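Wsv230 (Shrimp white spot syndrome virus, PDB 2GJ2) is a nonstructural viral protein with a ferredoxin fold that binds metal ions, such as cadmium, at specific sites. Local coordinates at residues A[27-32]-A[55-59]. Residues are numbered along the deposited sequence; the frame is centred on the assembly and turned at random.
Sequences MKTFDT and TFVLN
Phe56 turns an edge of its ring toward one face of Phe30, an edge-to-face pair with centroids 4.9 Å apart and planes inclined at 57°; flat aromatic rings suit this place because one can offer a face and the other an edge. Phe56 CE1 lies 3.5 Å above the plane of Phe30, displaced toward the rim. Phe56 CG stands anti to its own backbone N (chi1 178°), and this rotamer carries the ring from strand 56-58 across to segment 27-32.

Aliphatic groups extend the apolar cluster. The bent, flexible chain of Met27 brings CE within 3.6 Å of Phe56 CE1, while branched Leu58 reaches Phe30 CZ with one methyl, CD2, at 3.8 Å. A type I turn, closed by the hydrogen bond from Phe30 N to Met27 O (3.1 Å), brings the Met27 and Phe30 side chains to the same Phe56 ring.

Beta-branched Thr32 makes van der Waals contacts with both branches at once, in a partly exposed place that tolerates a polar group: OG1 sits at the edge of the Phe56 ring, 3.6 Å from CD1, and CG2 rests against Thr55 O.

Phe56 and Leu58 also touch Phe7 of strand 7-9. The cluster thus joins the helix-to-strand connection after helix 23-27 to the small two-stranded sheet, as part of the hydrophobic packing of a ferredoxin fold.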
loop_
_atom_site.group_PDB
_atom_site.type_symbol
_atom_site.label_atom_id
_atom_site.label_comp_id
_atom_site.label_asym_id
_atom_site.label_seq_id
_atom_site.Cartn_x
_atom_site.Cartn_y
_atom_site.Cartn_z
ATOM N N MET A 27 12.341 8.036 0.626
ATOM C CA MET A 27 11.238 7.622 -0.229
ATOM C C MET A 27 9.986 8.431 0.038
ATOM O O MET A 27 9.233 8.725 -0.886
ATOM C CB MET A 27 10.951 6.134 -0.081
ATOM C CG MET A 27 12.045 5.274 -0.666
ATOM S SD MET A 27 12.589 5.786 -2.329
ATOM C CE MET A 27 11.052 5.854 -3.210
ATOM N N LYS A 28 9.785 8.839 1.286
ATOM C CA LYS A 28 8.602 9.628 1.622
ATOM C C LYS A 28 8.618 11.075 1.113
ATOM O O LYS A 28 7.727 11.849 1.430
ATOM C CB LYS A 28 8.359 9.601 3.132
ATOM C CG LYS A 28 7.536 8.401 3.561
ATOM C CD LYS A 28 8.118 7.723 4.791
ATOM C CE LYS A 28 8.153 8.653 5.983
ATOM N NZ LYS A 28 8.696 7.937 7.167
ATOM N N THR A 29 9.617 11.449 0.324
ATOM C CA THR A 29 9.635 12.807 -0.194
ATOM C C THR A 29 9.124 12.774 -1.625
ATOM O O THR A 29 8.992 13.803 -2.270
ATOM C CB THR A 29 11.047 13.452 -0.159
ATOM O OG1 THR A 29 11.877 12.848 -1.151
ATOM C CG2 THR A 29 11.698 13.260 1.209
ATOM N N PHE A 30 8.839 11.585 -2.135
ATOM C CA PHE A 30 8.313 11.506 -3.486
ATOM C C PHE A 30 6.794 11.554 -3.392
ATOM O O PHE A 30 6.190 10.927 -2.521
ATOM C CB PHE A 30 8.778 10.226 -4.187
ATOM C CG PHE A 30 10.246 10.228 -4.552
ATOM C CD1 PHE A 30 11.210 9.800 -3.643
ATOM C CD2 PHE A 30 10.658 10.641 -5.815
ATOM C CE1 PHE A 30 12.562 9.780 -3.994
ATOM C CE2 PHE A 30 12.001 10.627 -6.171
ATOM C CZ PHE A 30 12.955 10.195 -5.258
ATOM N N ASP A 31 6.177 12.316 -4.283
ATOM C CA ASP A 31 4.731 12.462 -4.271
ATOM C C ASP A 31 4.008 11.254 -4.882
ATOM O O ASP A 31 2.773 11.223 -4.916
ATOM C CB ASP A 31 4.330 13.756 -5.009
ATOM C CG ASP A 31 4.692 15.029 -4.230
ATOM O OD1 ASP A 31 5.798 15.093 -3.649
ATOM O OD2 ASP A 31 3.874 15.976 -4.213
ATOM N N THR A 32 4.766 10.266 -5.365
ATOM C CA THR A 32 4.152 9.075 -5.951
ATOM C C THR A 32 4.128 7.880 -4.991
ATOM O O THR A 32 3.512 6.861 -5.281
ATOM C CB THR A 32 4.884 8.634 -7.243
ATOM O OG1 THR A 32 6.296 8.700 -7.032
ATOM C CG2 THR A 32 4.488 9.513 -8.428
ATOM N N THR A 55 3.336 7.072 -11.558
ATOM C CA THR A 55 4.564 6.575 -12.147
ATOM C C THR A 55 5.740 7.115 -11.321
ATOM O O THR A 55 5.836 8.320 -11.079
ATOM C CB THR A 55 4.692 7.044 -13.625
ATOM O OG1 THR A 55 3.989 6.140 -14.486
ATOM C CG2 THR A 55 6.140 7.117 -14.046
ATOM N N PHE A 56 6.613 6.223 -10.866
ATOM C CA PHE A 56 7.778 6.649 -10.100
ATOM C C PHE A 56 8.917 6.923 -11.082
ATOM O O PHE A 56 9.289 6.036 -11.857
ATOM C CB PHE A 56 8.210 5.567 -9.126
ATOM C CG PHE A 56 9.434 5.923 -8.355
ATOM C CD1 PHE A 56 9.352 6.784 -7.263
ATOM C CD2 PHE A 56 10.689 5.433 -8.751
ATOM C CE1 PHE A 56 10.503 7.162 -6.567
ATOM C CE2 PHE A 56 11.851 5.800 -8.067
ATOM C CZ PHE A 56 11.763 6.669 -6.971
ATOM N N VAL A 57 9.465 8.143 -11.042
ATOM C CA VAL A 57 10.537 8.556 -11.960
ATOM C C VAL A 57 11.766 9.193 -11.319
ATOM O O VAL A 57 11.652 10.178 -10.592
ATOM C CB VAL A 57 10.025 9.583 -13.003
ATOM C CG1 VAL A 57 9.055 8.944 -13.955
ATOM C CG2 VAL A 57 9.354 10.734 -12.293
ATOM N N LEU A 58 12.934 8.628 -11.626
ATOM C CA LEU A 58 14.234 9.118 -11.152
ATOM C C LEU A 58 14.969 9.508 -12.432
ATOM O O LEU A 58 15.395 8.641 -13.206
ATOM C CB LEU A 58 15.024 8.008 -10.448
ATOM C CG LEU A 58 14.609 7.527 -9.056
ATOM C CD1 LEU A 58 15.316 6.217 -8.750
ATOM C CD2 LEU A 58 14.951 8.571 -8.012
ATOM N N ASN A 59 15.101 10.808 -12.666
ATOM C CA ASN A 59 15.764 11.271 -13.872
ATOM C C ASN A 59 17.208 10.777 -13.962
ATOM O O ASN A 59 17.712 10.509 -15.053
ATOM C CB ASN A 59 15.713 12.802 -13.950
ATOM C CG ASN A 59 14.298 13.331 -14.176
ATOM O OD1 ASN A 59 13.602 13.716 -13.231
ATOM N ND2 ASN A 59 13.864 13.337 -15.435
#